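Local coordinates for protein putative HTH-type transcriptional regulator PH0061 (Pyrococcus horikoshii, PDB 2DBB) that probably acts as an AsnC-family transcriptional regulator that binds specific DNA sequences through a helix-turn-helix domain, at residues M68-I74 with N136-I142. Residues are numbered along the deposited sequence; the frame is centred on the assembly and turned at random.
Sequences MYAIVLI and NVEVILI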
# COMPACT_ATOMS: atom_id res chain seq x y z
N MET B 68 3.46 13.55 0.84
CA MET B 68 4.37 12.95 -0.12
C MET B 68 4.92 11.69 0.54
O MET B 68 5.02 11.62 1.76
CB MET B 68 5.52 13.90 -0.48
CG MET B 68 6.55 14.13 0.63
SD MET B 68 8.04 15.06 0.08
CE MET B 68 8.92 13.81 -0.74
N TYR B 69 5.24 10.68 -0.27
CA TYR B 69 5.80 9.45 0.26
C TYR B 69 7.32 9.49 0.23
O TYR B 69 7.93 10.23 -0.54
CB TYR B 69 5.38 8.23 -0.58
CG TYR B 69 3.99 7.71 -0.32
CD1 TYR B 69 3.54 7.48 0.98
CD2 TYR B 69 3.14 7.38 -1.38
CE1 TYR B 69 2.28 6.93 1.22
CE2 TYR B 69 1.88 6.84 -1.15
CZ TYR B 69 1.46 6.61 0.15
OH TYR B 69 0.22 6.05 0.39
N ALA B 70 7.91 8.66 1.08
CA ALA B 70 9.35 8.50 1.14
C ALA B 70 9.52 7.02 1.41
O ALA B 70 8.77 6.44 2.19
CB ALA B 70 9.95 9.32 2.28
N ILE B 71 10.49 6.41 0.74
CA ILE B 71 10.75 5.00 0.94
C ILE B 71 12.13 4.95 1.58
O ILE B 71 13.06 5.59 1.10
CB ILE B 71 10.80 4.21 -0.39
CG1 ILE B 71 9.43 4.25 -1.09
CG2 ILE B 71 11.21 2.78 -0.12
CD1 ILE B 71 8.33 3.51 -0.36
N VAL B 72 12.24 4.22 2.68
CA VAL B 72 13.51 4.07 3.37
C VAL B 72 14.00 2.63 3.21
O VAL B 72 13.32 1.68 3.60
CB VAL B 72 13.38 4.45 4.86
CG1 VAL B 72 14.73 4.28 5.57
CG2 VAL B 72 12.91 5.89 4.97
N LEU B 73 15.16 2.50 2.61
CA LEU B 73 15.77 1.20 2.36
C LEU B 73 16.86 1.01 3.41
O LEU B 73 17.79 1.81 3.51
CB LEU B 73 16.37 1.19 0.95
CG LEU B 73 15.41 1.66 -0.15
CD1 LEU B 73 16.18 1.92 -1.43
CD2 LEU B 73 14.32 0.62 -0.36
N ILE B 74 16.75 -0.05 4.19
CA ILE B 74 17.71 -0.30 5.25
C ILE B 74 18.46 -1.61 5.13
O ILE B 74 17.87 -2.65 4.85
CB ILE B 74 17.02 -0.29 6.63
CG1 ILE B 74 16.28 1.03 6.84
CG2 ILE B 74 18.05 -0.52 7.73
CD1 ILE B 74 15.25 1.00 8.00
N ASN B 136 23.72 0.52 5.97
CA ASN B 136 23.30 1.42 4.91
C ASN B 136 21.84 1.82 5.02
O ASN B 136 20.98 0.99 5.28
CB ASN B 136 23.54 0.75 3.54
CG ASN B 136 24.99 0.79 3.12
OD1 ASN B 136 25.48 1.80 2.59
ND2 ASN B 136 25.70 -0.30 3.35
N VAL B 137 21.58 3.11 4.81
CA VAL B 137 20.23 3.64 4.84
C VAL B 137 20.06 4.55 3.62
O VAL B 137 20.82 5.50 3.44
CB VAL B 137 19.97 4.48 6.11
CG1 VAL B 137 18.58 5.11 6.03
CG2 VAL B 137 20.08 3.60 7.34
N GLU B 138 19.08 4.25 2.78
CA GLU B 138 18.81 5.05 1.59
C GLU B 138 17.40 5.61 1.69
O GLU B 138 16.46 4.86 1.90
CB GLU B 138 18.89 4.19 0.33
CG GLU B 138 20.26 3.68 -0.04
CD GLU B 138 21.22 4.80 -0.40
OE1 GLU B 138 20.75 5.92 -0.71
OE2 GLU B 138 22.44 4.54 -0.39
N VAL B 139 17.27 6.92 1.55
CA VAL B 139 15.95 7.54 1.58
C VAL B 139 15.58 7.96 0.16
O VAL B 139 16.33 8.69 -0.50
CB VAL B 139 15.92 8.80 2.46
CG1 VAL B 139 14.54 9.44 2.41
CG2 VAL B 139 16.29 8.44 3.91
N ILE B 140 14.44 7.47 -0.32
CA ILE B 140 13.97 7.83 -1.66
C ILE B 140 12.73 8.69 -1.52
O ILE B 140 11.72 8.24 -0.98
CB ILE B 140 13.57 6.59 -2.50
CG1 ILE B 140 14.70 5.55 -2.50
CG2 ILE B 140 13.23 7.03 -3.92
CD1 ILE B 140 15.99 6.05 -3.10
N LEU B 141 12.80 9.94 -1.97
CA LEU B 141 11.65 10.82 -1.91
C LEU B 141 10.77 10.50 -3.13
O LEU B 141 11.28 10.42 -4.25
CB LEU B 141 12.10 12.29 -1.95
CG LEU B 141 13.14 12.68 -0.89
CD1 LEU B 141 13.45 14.16 -1.00
CD2 LEU B 141 12.61 12.34 0.50
N ILE B 142 9.48 10.29 -2.92
CA ILE B 142 8.60 9.95 -4.03
C ILE B 142 7.98 11.19 -4.66
O ILE B 142 7.12 11.83 -4.07
CB ILE B 142 7.47 8.99 -3.59
CG1 ILE B 142 8.08 7.73 -2.97
CG2 ILE B 142 6.61 8.60 -4.80
CD1 ILE B 142 9.03 6.97 -3.90
O HOH W 1 4.81 11.09 -2.88
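Tyr69 meets Ile142 through its CB, which lies 3.6 Å from Ile142 CG1. Ile142 N donates to Tyr69 O, tilted from the carbonyl plane. The Tyr69 ring leads away from strand 136-142 and makes a cation-pi contact with Arg110. The carboxylate of Glu138 also leads away from strand 68-74, on a chain bent at chi2 (-65°). Glu138 CB packs on Leu73 CD1 at 3.9 Å. Leu73 CD1 also reaches Ile140 CG1 at 4.1 Å. Ile71 CG1 lies against Ile142 CD1. Five backbone hydrogen bonds join the antiparallel strands. Ile71 and Ile140 exchange two: Ile71 N to Ile140 O is 2.8 Å, and Ile140 N to Ile71 O is 2.7 Å. These are the first and last strands of a ferredoxin-like beta-alpha-beta-beta-alpha-beta domain, paired in its four-stranded sheet. Helix 117-129 packs on Val72, Val137, Val139 and Leu141, the face that also carries Ala70. The face of Ile71 and Glu138 packs on the second subunit, and Leu141 and Ile142 pair with a strand there, so the sheet continues across the dimer. Met68 bends at chi3 (-78°) and lays CE 3.7 Å from Leu141 CB. A water accepts from Tyr69 N and donates to Ile142 O, 2.7 Å from each.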